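Local coordinates for protein Dok-7 (Mus musculus, PDB 3ML4) that activates the receptor tyrosine kinase MuSK as a dimeric cytoplasmic adaptor, binding its juxtamembrane region and phosphoinositide lipids in neuromuscular synapse formation, at residues A8-G13 with L30-P35; A90-F95 with I148-M153; S159-Y164 with F171-G176. All blocks are in the same frame, centred on the assembly; numbering follows the deposited sequence.

Overall arrangement
The chain holds a PH domain followed by an IRS-type PTB domain. Contact 1 is in the first hairpin of the PH sheet, on a side the second subunit reaches. Contact 2 begins on another strand of that sheet and crosses to the PTB domain, its centre about 20 Å from that of contact 1. Contact 3 is a hairpin of the PTB sheet. Its centre is about 26 Å from that of contact 2, although strands 151-157 and 161-167 are consecutive, and about 34 Å from that of contact 1, beyond the chain's centre. A strand of bound MuSK peptide continues the PTB sheet beside contact 3; bound peptide also packs on Arg-31 and Pro-33 of contact 1.

Contact 1 (A8-G13 with L30-P35); sequences AALVEG and LRKPSP
Residues 8-13 and 30-35 run antiparallel where Val-11 pairs with Leu-30, their CA atoms 5.5 Å apart, and the register is closed by a nearly straight bond of 3.0 Å from Leu-30 N along the C=O axis of Val-11 O. The carbonyl of Leu-30 takes two donors in return: Leu-10 N at 2.8 Å from Leu-30 O, within the carbonyl plane, and Val-11 N, whose bond is weak. Leu-10 and Val-11 thus both stand opposite Leu-30, a classic beta bulge in the first hairpin of the PH domain. At the bulge Leu-10 has helix-like torsions (psi -38°), while its CG takes the crowded place between backbone N and carbonyl carbon. From there CG lies 3.5 Å from Leu-30 O, and the Leu-10 side chain crosses that of Lys-32 at about a right angle, CD2 touching Lys-32 CG. Val-11 and Leu-30 lie side by side on one face of the sheet, CG2 of Val-11 4.0 Å from CB of Leu-30, and both rest on Trp-104 of helix 98-112; Leu-10 reaches Ile-108 of the same helix. Arg-31 runs its extended chain beside Ala-8, whose carbonyl O approaches CD, and its guanidinium goes on to a salt bridge with Glu-7. Lys-32 instead bends at chi3 and chi4, bringing NZ 3.0 Å from Ser-34 O in a hydrogen bond. The backbone of Ala-8 is hydrogen-bonded to the second subunit.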
ATOM      1  N   ALA B   8      14.525  11.104  -1.741  1.00 46.66           N
ATOM      2  CA  ALA B   8      13.393  11.962  -1.417  1.00 45.76           C
ATOM      3  C   ALA B   8      12.867  11.710  -0.013  1.00 45.07           C
ATOM      4  O   ALA B   8      13.136  10.673   0.588  1.00 45.09           O
ATOM      5  CB  ALA B   8      12.278  11.778  -2.440  1.00 45.83           C
ATOM      6  N   ALA B   9      12.119  12.681   0.497  1.00 44.11           N
ATOM      7  CA  ALA B   9      11.480  12.584   1.796  1.00 43.08           C
ATOM      8  C   ALA B   9      10.064  13.118   1.672  1.00 42.38           C
ATOM      9  O   ALA B   9       9.819  14.022   0.875  1.00 42.05           O
ATOM     10  CB  ALA B   9      12.259  13.393   2.810  1.00 43.10           C
ATOM     11  N   LEU B  10       9.125  12.558   2.432  1.00 41.78           N
ATOM     12  CA  LEU B  10       7.808  13.200   2.530  1.00 41.36           C
ATOM     13  C   LEU B  10       7.883  14.388   3.490  1.00 40.92           C
ATOM     14  O   LEU B  10       7.265  15.419   3.246  1.00 40.71           O
ATOM     15  CB  LEU B  10       6.671  12.217   2.861  1.00 41.15           C
ATOM     16  CG  LEU B  10       6.513  11.469   4.184  1.00 41.07           C
ATOM     17  CD1 LEU B  10       5.870  12.337   5.240  1.00 41.17           C
ATOM     18  CD2 LEU B  10       5.647  10.249   3.957  1.00 41.40           C
ATOM     19  N   VAL B  11       8.654  14.228   4.566  1.00 40.72           N
ATOM     20  CA  VAL B  11       9.063  15.346   5.429  1.00 40.68           C
ATOM     21  C   VAL B  11      10.458  15.136   5.978  1.00 40.57           C
ATOM     22  O   VAL B  11      10.885  14.003   6.211  1.00 40.44           O
ATOM     23  CB  VAL B  11       8.126  15.596   6.654  1.00 40.57           C
ATOM     24  CG1 VAL B  11       6.919  16.431   6.264  1.00 40.49           C
ATOM     25  CG2 VAL B  11       7.744  14.285   7.362  1.00 40.26           C
ATOM     26  N   GLU B  12      11.151  16.246   6.192  1.00 40.56           N
ATOM     27  CA  GLU B  12      12.437  16.242   6.871  1.00 40.65           C
ATOM     28  C   GLU B  12      12.614  17.542   7.635  1.00 40.44           C
ATOM     29  O   GLU B  12      12.075  18.576   7.245  1.00 40.31           O
ATOM     30  CB  GLU B  12      13.591  16.026   5.884  1.00 40.76           C
ATOM     31  CG  GLU B  12      13.577  16.947   4.666  1.00 40.84           C
ATOM     32  CD  GLU B  12      14.847  16.853   3.852  1.00 40.80           C
ATOM     33  OE1 GLU B  12      15.928  16.645   4.445  1.00 41.78           O
ATOM     34  OE2 GLU B  12      14.767  16.997   2.617  1.00 40.76           O
ATOM     35  N   GLY B  13      13.362  17.476   8.729  1.00 40.45           N
ATOM     36  CA  GLY B  13      13.602  18.642   9.567  1.00 40.45           C
ATOM     37  C   GLY B  13      14.265  18.282  10.874  1.00 40.45           C
ATOM     38  O   GLY B  13      14.633  17.125  11.098  1.00 40.39           O
ATOM     39  N   LEU B  30      11.755  11.261   6.961  1.00 40.97           N
ATOM     40  CA  LEU B  30      10.683  10.276   6.849  1.00 40.92           C
ATOM     41  C   LEU B  30      10.259  10.108   5.409  1.00 40.96           C
ATOM     42  O   LEU B  30       9.997  11.090   4.709  1.00 40.86           O
ATOM     43  CB  LEU B  30       9.474  10.660   7.706  1.00 40.81           C
ATOM     44  CG  LEU B  30       9.608  10.433   9.214  1.00 41.00           C
ATOM     45  CD1 LEU B  30       8.363  10.919   9.932  1.00 40.77           C
ATOM     46  CD2 LEU B  30       9.895   8.958   9.554  1.00 40.67           C
ATOM     47  N   ARG B  31      10.210   8.854   4.971  1.00 41.26           N
ATOM     48  CA  ARG B  31       9.712   8.518   3.637  1.00 41.51           C
ATOM     49  C   ARG B  31       9.076   7.133   3.598  1.00 41.52           C
ATOM     50  O   ARG B  31       9.423   6.256   4.392  1.00 41.42           O
ATOM     51  CB  ARG B  31      10.819   8.650   2.576  1.00 41.46           C
ATOM     52  CG  ARG B  31      11.874   7.539   2.526  1.00 41.58           C
ATOM     53  CD  ARG B  31      12.759   7.791   1.312  1.00 41.87           C
ATOM     54  NE  ARG B  31      13.718   6.738   0.979  1.00 42.15           N
ATOM     55  CZ  ARG B  31      13.438   5.673   0.231  1.00 42.27           C
ATOM     56  NH1 ARG B  31      12.210   5.477  -0.226  1.00 42.08           N
ATOM     57  NH2 ARG B  31      14.387   4.787  -0.046  1.00 42.72           N
ATOM     58  N   LYS B  32       8.132   6.959   2.677  1.00 41.77           N
ATOM     59  CA  LYS B  32       7.534   5.656   2.403  1.00 41.91           C
ATOM     60  C   LYS B  32       8.557   4.780   1.681  1.00 42.22           C
ATOM     61  O   LYS B  32       9.135   5.215   0.683  1.00 42.13           O
ATOM     62  CB  LYS B  32       6.276   5.823   1.546  1.00 41.82           C
ATOM     63  CG  LYS B  32       5.102   6.469   2.276  1.00 41.93           C
ATOM     64  CD  LYS B  32       4.068   7.041   1.310  1.00 42.87           C
ATOM     65  CE  LYS B  32       2.989   6.027   0.926  1.00 43.36           C
ATOM     66  NZ  LYS B  32       3.444   5.049  -0.096  1.00 44.32           N
ATOM     67  N   PRO B  33       8.800   3.553   2.195  1.00 42.67           N
ATOM     68  CA  PRO B  33       9.751   2.591   1.610  1.00 42.93           C
ATOM     69  C   PRO B  33       9.381   2.187   0.187  1.00 43.22           C
ATOM     70  O   PRO B  33      10.259   1.853  -0.608  1.00 43.14           O
ATOM     71  CB  PRO B  33       9.637   1.369   2.534  1.00 42.83           C
ATOM     72  CG  PRO B  33       9.085   1.899   3.807  1.00 42.75           C
ATOM     73  CD  PRO B  33       8.163   3.010   3.411  1.00 42.75           C
ATOM     74  N   SER B  34       8.086   2.214  -0.114  1.00 43.59           N
ATOM     75  CA  SER B  34       7.574   1.891  -1.435  1.00 44.10           C
ATOM     76  C   SER B  34       6.360   2.765  -1.747  1.00 44.49           C
ATOM     77  O   SER B  34       5.744   3.307  -0.824  1.00 44.63           O
ATOM     78  CB  SER B  34       7.209   0.410  -1.513  1.00 44.03           C
ATOM     79  OG  SER B  34       6.183   0.074  -0.597  1.00 44.47           O
ATOM     80  N   PRO B  35       6.011   2.907  -3.044  1.00 44.86           N
ATOM     81  CA  PRO B  35       4.916   3.797  -3.477  1.00 45.19           C
ATOM     82  C   PRO B  35       3.532   3.446  -2.929  1.00 45.51           C
ATOM     83  O   PRO B  35       2.614   4.266  -3.005  1.00 45.44           O
ATOM     84  CB  PRO B  35       4.922   3.656  -5.005  1.00 45.21           C
ATOM     85  CG  PRO B  35       5.679   2.421  -5.290  1.00 45.09           C
ATOM     86  CD  PRO B  35       6.660   2.240  -4.188  1.00 44.81           C
TER

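Contact 2 (A90-F95 with I148-M153); sequences AVMLGF and IPPTVM
Met-92, a selenomethionine here, and Ala-90 stand on the same side of strand 90-94 and point toward residues 148-153, with Val-91 between them pointing away. Against this pair sit two consecutive prolines, Pro-149 and Pro-150. The chain of Met-92 leaves with CG beside the backbone N and anti to the carbonyl carbon, then folds at both chi2 (-54°) and chi3 (-64°), so that its selenium rather than the end methyl makes the approach to the prolines. It meets Pro-150 tip to tip, SE of Met-92 lying 4.1 Å from CD of Pro-150. Pro-149 is taken differently: the two side chains cross at about a right angle, and the same selenium touches Pro-149 CB, also at 4.1 Å. Ala-90 has a single methyl to offer, and it is used in three directions. Its CB is 3.4 Å from the carbonyl O of Pro-150, 4.2 Å from CB of Pro-149 and 4.3 Å from CD of Pro-150. The peptide bond before Pro-149 is cis, which turns the chain sharply between Ile-148 and Pro-149. No hydrogen bond links the two segments, so the contact across them is van der Waals, between apolar groups. Ile-85 and Leu-73 pack on Pro-150, and Tyr-75 and Ala-83 on Met-92, widening the apolar patch on the PH side. Backbone bonds from Val-91 to Ile-84 and from Gly-94 to Lys-16 keep strand 90-94 tied to the rest of its sheet. The arrangement is a seam between two domains: the last strand of the PH sheet abuts the turn that leads into strand 151-157, an outer strand of the PTB sheet.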
ATOM      1  N   ALA B  90       4.945   2.829  20.324  1.00 38.47           N
ATOM      2  CA  ALA B  90       4.723   4.203  19.887  1.00 38.08           C
ATOM      3  C   ALA B  90       6.069   4.891  19.704  1.00 37.97           C
ATOM      4  O   ALA B  90       6.980   4.718  20.518  1.00 37.89           O
ATOM      5  CB  ALA B  90       3.881   4.947  20.896  1.00 38.02           C
ATOM      6  N   VAL B  91       6.193   5.663  18.628  1.00 37.80           N
ATOM      7  CA  VAL B  91       7.403   6.439  18.369  1.00 37.53           C
ATOM      8  C   VAL B  91       7.100   7.910  18.602  1.00 37.52           C
ATOM      9  O   VAL B  91       6.242   8.477  17.928  1.00 37.64           O
ATOM     10  CB  VAL B  91       7.932   6.219  16.929  1.00 37.52           C
ATOM     11  CG1 VAL B  91       9.094   7.161  16.625  1.00 37.20           C
ATOM     12  CG2 VAL B  91       8.352   4.770  16.734  1.00 37.07           C
HETATM   13  N   MSE B  92       7.798   8.519  19.559  1.00 37.58           N
HETATM   14  CA  MSE B  92       7.549   9.915  19.933  1.00 37.70           C
HETATM   15  C   MSE B  92       8.523  10.875  19.264  1.00 37.42           C
HETATM   16  O   MSE B  92       9.734  10.762  19.433  1.00 37.36           O
HETATM   17  CB  MSE B  92       7.584  10.098  21.457  1.00 38.00           C
HETATM   18  CG  MSE B  92       6.618   9.204  22.244  1.00 39.10           C
HETATM   19 SE   MSE B  92       4.744   9.316  21.668  1.00 43.36          SE
HETATM   20  CE  MSE B  92       4.360  11.184  22.111  1.00 41.52           C
ATOM     21  N   LEU B  93       7.973  11.811  18.496  1.00 37.35           N
ATOM     22  CA  LEU B  93       8.755  12.836  17.817  1.00 37.28           C
ATOM     23  C   LEU B  93       8.650  14.157  18.569  1.00 37.47           C
ATOM     24  O   LEU B  93       7.578  14.517  19.051  1.00 37.47           O
ATOM     25  CB  LEU B  93       8.271  13.021  16.375  1.00 37.18           C
ATOM     26  CG  LEU B  93       8.292  11.849  15.385  1.00 37.13           C
ATOM     27  CD1 LEU B  93       7.881  12.325  13.994  1.00 37.36           C
ATOM     28  CD2 LEU B  93       9.650  11.188  15.324  1.00 36.74           C
ATOM     29  N   GLY B  94       9.767  14.875  18.659  1.00 37.54           N
ATOM     30  CA  GLY B  94       9.825  16.127  19.402  1.00 37.61           C
ATOM     31  C   GLY B  94      10.072  17.333  18.524  1.00 37.82           C
ATOM     32  O   GLY B  94      11.092  17.418  17.840  1.00 37.64           O
ATOM     33  N   PHE B  95       9.134  18.272  18.557  1.00 38.13           N
ATOM     34  CA  PHE B  95       9.226  19.487  17.771  1.00 38.65           C
ATOM     35  C   PHE B  95       9.254  20.698  18.678  1.00 39.16           C
ATOM     36  O   PHE B  95       8.759  20.652  19.803  1.00 39.28           O
ATOM     37  CB  PHE B  95       8.034  19.606  16.823  1.00 38.54           C
ATOM     38  CG  PHE B  95       7.849  18.420  15.938  1.00 38.48           C
ATOM     39  CD1 PHE B  95       7.050  17.357  16.340  1.00 37.95           C
ATOM     40  CD2 PHE B  95       8.473  18.362  14.697  1.00 39.18           C
ATOM     41  CE1 PHE B  95       6.875  16.254  15.524  1.00 38.42           C
ATOM     42  CE2 PHE B  95       8.302  17.261  13.869  1.00 39.32           C
ATOM     43  CZ  PHE B  95       7.498  16.203  14.285  1.00 38.76           C
ATOM     44  N   ILE B 148      -0.286   8.171  27.379  1.00 29.73           N
ATOM     45  CA  ILE B 148       0.921   8.690  26.778  1.00 29.96           C
ATOM     46  C   ILE B 148       2.054   7.917  27.437  1.00 30.11           C
ATOM     47  O   ILE B 148       2.122   7.875  28.664  1.00 30.17           O
ATOM     48  CB  ILE B 148       1.068  10.210  27.000  1.00 29.89           C
ATOM     49  CG1 ILE B 148      -0.111  10.957  26.361  1.00 29.75           C
ATOM     50  CG2 ILE B 148       2.386  10.704  26.416  1.00 29.72           C
ATOM     51  CD1 ILE B 148      -0.427  12.310  26.989  1.00 29.33           C
ATOM     52  N   PRO B 149       2.905   7.247  26.633  1.00 30.33           N
ATOM     53  CA  PRO B 149       2.791   7.148  25.169  1.00 30.60           C
ATOM     54  C   PRO B 149       1.668   6.186  24.768  1.00 30.65           C
ATOM     55  O   PRO B 149       1.475   5.174  25.436  1.00 30.59           O
ATOM     56  CB  PRO B 149       4.162   6.605  24.740  1.00 30.57           C
ATOM     57  CG  PRO B 149       4.660   5.843  25.919  1.00 30.60           C
ATOM     58  CD  PRO B 149       4.068   6.499  27.152  1.00 30.29           C
ATOM     59  N   PRO B 150       0.921   6.505  23.692  1.00 30.95           N
ATOM     60  CA  PRO B 150      -0.253   5.706  23.321  1.00 31.27           C
ATOM     61  C   PRO B 150       0.047   4.223  23.119  1.00 31.63           C
ATOM     62  O   PRO B 150       1.030   3.870  22.468  1.00 31.51           O
ATOM     63  CB  PRO B 150      -0.714   6.342  22.007  1.00 31.14           C
ATOM     64  CG  PRO B 150      -0.183   7.717  22.048  1.00 30.91           C
ATOM     65  CD  PRO B 150       1.128   7.626  22.759  1.00 30.89           C
ATOM     66  N   THR B 151      -0.796   3.376  23.704  1.00 32.28           N
ATOM     67  CA  THR B 151      -0.732   1.931  23.493  1.00 33.04           C
ATOM     68  C   THR B 151      -2.063   1.428  22.946  1.00 33.32           C
ATOM     69  O   THR B 151      -3.119   1.956  23.286  1.00 33.36           O
ATOM     70  CB  THR B 151      -0.384   1.156  24.788  1.00 32.91           C
ATOM     71  OG1 THR B 151      -1.356   1.447  25.799  1.00 33.59           O
ATOM     72  CG2 THR B 151       1.000   1.532  25.296  1.00 32.86           C
ATOM     73  N   VAL B 152      -1.996   0.406  22.099  1.00 34.08           N
ATOM     74  CA  VAL B 152      -3.172  -0.160  21.441  1.00 34.64           C
ATOM     75  C   VAL B 152      -3.907  -1.099  22.392  1.00 35.45           C
ATOM     76  O   VAL B 152      -3.332  -2.075  22.873  1.00 35.61           O
ATOM     77  CB  VAL B 152      -2.777  -0.895  20.127  1.00 34.47           C
ATOM     78  CG1 VAL B 152      -3.938  -1.729  19.566  1.00 34.32           C
ATOM     79  CG2 VAL B 152      -2.287   0.105  19.093  1.00 33.90           C
HETATM   80  N   MSE B 153      -5.175  -0.794  22.648  1.00 36.29           N
HETATM   81  CA  MSE B 153      -6.009  -1.558  23.577  1.00 38.00           C
HETATM   82  C   MSE B 153      -7.134  -2.344  22.897  1.00 36.69           C
HETATM   83  O   MSE B 153      -7.836  -3.116  23.550  1.00 36.79           O
HETATM   84  CB  MSE B 153      -6.610  -0.631  24.633  1.00 37.89           C
HETATM   85  CG  MSE B 153      -7.312   0.580  24.051  1.00 39.57           C
HETATM   86 SE   MSE B 153      -8.776   1.219  25.166  1.00 43.53          SE
HETATM   87  CE  MSE B 153      -9.052   2.925  24.290  1.00 39.91           C
TER

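Contact 3 (S159-Y164 with F171-G176); sequences SDLRRY and FIFEGG
Glu-174 carries the polar side of this antiparallel hairpin, whose strands 161-164 and 171-175 meet at 163°. Its CB lies 3.9 Å from the carbonyl O of Arg-163, the atom that also accepts the backbone N-H of Glu-174 from above the carbonyl plane. CG then stands anti to the backbone N, and the chain stays extended, so that CD arrives between two arginines, 4.2 Å from both Arg-162 CD and Arg-163 NE. There the carboxylate divides its oxygens. OE1 is met nearly along its C-O axis by Arg-163 NE at 3.0 Å, a hydrogen-bonded salt bridge made at the guanidinium edge with the two planes steeply inclined, 78° apart. OE2 lies 3.8 Å from Arg-162 CD and 3.9 Å from Arg-162 NE, the latter a long pairing of charges only, for the oxygen is well out of that guanidinium plane and no N-H points at it. Two positive neighbours would probably keep the carboxylate ionised. An alanine in place of Glu-174 would remove this carboxylate and would probably leave the Arg-163 guanidinium less well fixed and the two arginine charges less well balanced. Below the network the backbone is tied by Gly-176 N to Asp-160 O at 2.9 Å and by Arg-162 N to Glu-174 O. The face bearing Tyr-164 and Phe-173 is largely apolar: their CB atoms lie 3.8 Å apart, and Phe-171 CZ touches Tyr-164 CB. Tyr-164 OH is hydrogen-bonded to Asp-201, and Phe-200 of helix 193-203 meets the rings of Tyr-164 and Phe-171 edge-to-face. Strand 161-167 is the outer strand to which the bound MuSK peptide adds as an antiparallel neighbour, the sheet extension characteristic of PTB domain recognition.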
ATOM      1  N   SER B 159     -13.102  -5.031   7.689  1.00 31.12           N
ATOM      2  CA  SER B 159     -13.825  -6.056   6.936  1.00 31.36           C
ATOM      3  C   SER B 159     -14.442  -7.149   7.829  1.00 31.40           C
ATOM      4  O   SER B 159     -15.206  -8.000   7.353  1.00 31.34           O
ATOM      5  CB  SER B 159     -12.917  -6.671   5.857  1.00 31.34           C
ATOM      6  OG  SER B 159     -11.767  -7.271   6.431  1.00 31.82           O
ATOM      7  N   ASP B 160     -14.118  -7.111   9.120  1.00 31.34           N
ATOM      8  CA  ASP B 160     -14.609  -8.103  10.070  1.00 31.26           C
ATOM      9  C   ASP B 160     -15.706  -7.543  10.983  1.00 31.27           C
ATOM     10  O   ASP B 160     -16.185  -8.227  11.888  1.00 31.15           O
ATOM     11  CB  ASP B 160     -13.444  -8.656  10.891  1.00 31.42           C
ATOM     12  CG  ASP B 160     -12.428  -9.401  10.042  1.00 32.01           C
ATOM     13  OD1 ASP B 160     -12.762  -9.787   8.901  1.00 34.82           O
ATOM     14  OD2 ASP B 160     -11.294  -9.613  10.515  1.00 31.88           O
ATOM     15  N   LEU B 161     -16.097  -6.297  10.736  1.00 31.37           N
ATOM     16  CA  LEU B 161     -17.204  -5.663  11.449  1.00 31.43           C
ATOM     17  C   LEU B 161     -18.544  -6.017  10.807  1.00 31.52           C
ATOM     18  O   LEU B 161     -18.722  -5.828   9.605  1.00 31.47           O
ATOM     19  CB  LEU B 161     -17.020  -4.144  11.446  1.00 31.31           C
ATOM     20  CG  LEU B 161     -16.369  -3.407  12.615  1.00 31.03           C
ATOM     21  CD1 LEU B 161     -15.327  -4.234  13.371  1.00 30.49           C
ATOM     22  CD2 LEU B 161     -15.767  -2.117  12.089  1.00 30.70           C
ATOM     23  N   ARG B 162     -19.478  -6.530  11.608  1.00 31.83           N
ATOM     24  CA  ARG B 162     -20.824  -6.863  11.118  1.00 32.18           C
ATOM     25  C   ARG B 162     -21.619  -5.600  10.847  1.00 31.78           C
ATOM     26  O   ARG B 162     -22.192  -5.428   9.774  1.00 31.68           O
ATOM     27  CB  ARG B 162     -21.613  -7.694  12.134  1.00 32.50           C
ATOM     28  CG  ARG B 162     -20.949  -8.966  12.609  1.00 34.60           C
ATOM     29  CD  ARG B 162     -21.993  -9.997  13.030  1.00 37.34           C
ATOM     30  NE  ARG B 162     -21.410 -11.077  13.829  1.00 39.06           N
ATOM     31  CZ  ARG B 162     -21.965 -12.274  13.997  1.00 40.01           C
ATOM     32  NH1 ARG B 162     -23.122 -12.569  13.413  1.00 40.79           N
ATOM     33  NH2 ARG B 162     -21.356 -13.184  14.743  1.00 40.32           N
ATOM     34  N   ARG B 163     -21.640  -4.727  11.848  1.00 31.35           N
ATOM     35  CA  ARG B 163     -22.527  -3.579  11.882  1.00 31.00           C
ATOM     36  C   ARG B 163     -21.818  -2.414  12.544  1.00 30.26           C
ATOM     37  O   ARG B 163     -20.845  -2.599  13.279  1.00 30.11           O
ATOM     38  CB  ARG B 163     -23.790  -3.930  12.682  1.00 31.39           C
ATOM     39  CG  ARG B 163     -24.920  -4.539  11.862  1.00 33.19           C
ATOM     40  CD  ARG B 163     -25.417  -5.870  12.438  1.00 36.26           C
ATOM     41  NE  ARG B 163     -25.680  -5.817  13.876  1.00 38.68           N
ATOM     42  CZ  ARG B 163     -26.889  -5.888  14.432  1.00 40.10           C
ATOM     43  NH1 ARG B 163     -27.972  -6.022  13.673  1.00 40.86           N
ATOM     44  NH2 ARG B 163     -27.015  -5.831  15.756  1.00 39.66           N
ATOM     45  N   TYR B 164     -22.313  -1.214  12.268  1.00 29.33           N
ATOM     46  CA  TYR B 164     -21.847   0.001  12.918  1.00 28.77           C
ATOM     47  C   TYR B 164     -22.836   1.112  12.607  1.00 28.47           C
ATOM     48  O   TYR B 164     -23.596   1.013  11.646  1.00 28.13           O
ATOM     49  CB  TYR B 164     -20.436   0.390  12.445  1.00 28.46           C
ATOM     50  CG  TYR B 164     -20.339   0.622  10.953  1.00 28.03           C
ATOM     51  CD1 TYR B 164     -20.770   1.818  10.385  1.00 26.49           C
ATOM     52  CD2 TYR B 164     -19.819  -0.360  10.111  1.00 28.01           C
ATOM     53  CE1 TYR B 164     -20.700   2.026   9.026  1.00 27.12           C
ATOM     54  CE2 TYR B 164     -19.734  -0.156   8.738  1.00 27.77           C
ATOM     55  CZ  TYR B 164     -20.179   1.036   8.204  1.00 27.55           C
ATOM     56  OH  TYR B 164     -20.099   1.246   6.850  1.00 27.81           O
ATOM     57  N   PHE B 171     -21.359   6.507  18.979  1.00 29.01           N
ATOM     58  CA  PHE B 171     -21.103   5.655  17.826  1.00 29.04           C
ATOM     59  C   PHE B 171     -20.982   4.211  18.307  1.00 28.98           C
ATOM     60  O   PHE B 171     -20.250   3.928  19.258  1.00 28.93           O
ATOM     61  CB  PHE B 171     -19.805   6.095  17.132  1.00 29.14           C
ATOM     62  CG  PHE B 171     -19.398   5.224  15.970  1.00 28.95           C
ATOM     63  CD1 PHE B 171     -19.930   5.443  14.700  1.00 29.39           C
ATOM     64  CD2 PHE B 171     -18.461   4.209  16.139  1.00 28.70           C
ATOM     65  CE1 PHE B 171     -19.551   4.653  13.615  1.00 28.95           C
ATOM     66  CE2 PHE B 171     -18.071   3.415  15.066  1.00 29.15           C
ATOM     67  CZ  PHE B 171     -18.620   3.636  13.799  1.00 29.62           C
ATOM     68  N   ILE B 172     -21.694   3.305  17.644  1.00 28.95           N
ATOM     69  CA  ILE B 172     -21.664   1.885  17.986  1.00 28.88           C
ATOM     70  C   ILE B 172     -21.055   1.089  16.838  1.00 29.16           C
ATOM     71  O   ILE B 172     -21.371   1.341  15.676  1.00 29.20           O
ATOM     72  CB  ILE B 172     -23.097   1.341  18.294  1.00 28.73           C
ATOM     73  CG1 ILE B 172     -23.694   2.037  19.525  1.00 28.68           C
ATOM     74  CG2 ILE B 172     -23.084  -0.177  18.493  1.00 28.15           C
ATOM     75  CD1 ILE B 172     -25.205   1.833  19.693  1.00 28.65           C
ATOM     76  N   PHE B 173     -20.180   0.141  17.162  1.00 29.48           N
ATOM     77  CA  PHE B 173     -19.724  -0.835  16.172  1.00 29.94           C
ATOM     78  C   PHE B 173     -19.661  -2.264  16.728  1.00 30.56           C
ATOM     79  O   PHE B 173     -19.424  -2.465  17.921  1.00 30.79           O
ATOM     80  CB  PHE B 173     -18.395  -0.408  15.529  1.00 29.61           C
ATOM     81  CG  PHE B 173     -17.209  -0.472  16.450  1.00 29.24           C
ATOM     82  CD1 PHE B 173     -16.906   0.591  17.291  1.00 28.70           C
ATOM     83  CD2 PHE B 173     -16.374  -1.587  16.454  1.00 29.07           C
ATOM     84  CE1 PHE B 173     -15.799   0.537  18.138  1.00 28.26           C
ATOM     85  CE2 PHE B 173     -15.261  -1.647  17.301  1.00 28.68           C
ATOM     86  CZ  PHE B 173     -14.975  -0.583  18.140  1.00 28.49           C
ATOM     87  N   GLU B 174     -19.886  -3.247  15.857  1.00 31.14           N
ATOM     88  CA  GLU B 174     -19.852  -4.647  16.254  1.00 31.89           C
ATOM     89  C   GLU B 174     -18.838  -5.463  15.448  1.00 32.31           C
ATOM     90  O   GLU B 174     -18.890  -5.502  14.221  1.00 32.56           O
ATOM     91  CB  GLU B 174     -21.248  -5.271  16.157  1.00 31.69           C
ATOM     92  CG  GLU B 174     -21.297  -6.746  16.555  1.00 32.13           C
ATOM     93  CD  GLU B 174     -22.620  -7.424  16.230  1.00 32.42           C
ATOM     94  OE1 GLU B 174     -23.545  -6.757  15.709  1.00 32.15           O
ATOM     95  OE2 GLU B 174     -22.730  -8.640  16.502  1.00 33.37           O
ATOM     96  N   GLY B 175     -17.915  -6.111  16.152  1.00 32.83           N
ATOM     97  CA  GLY B 175     -16.978  -7.038  15.528  1.00 33.57           C
ATOM     98  C   GLY B 175     -17.538  -8.450  15.496  1.00 34.19           C
ATOM     99  O   GLY B 175     -18.103  -8.929  16.485  1.00 34.08           O
ATOM    100  N   GLY B 176     -17.369  -9.122  14.361  1.00 34.71           N
ATOM    101  CA  GLY B 176     -17.911 -10.458  14.170  1.00 35.82           C
ATOM    102  C   GLY B 176     -17.016 -11.592  14.631  1.00 36.62           C
ATOM    103  O   GLY B 176     -16.004 -11.374  15.302  1.00 36.57           O
TER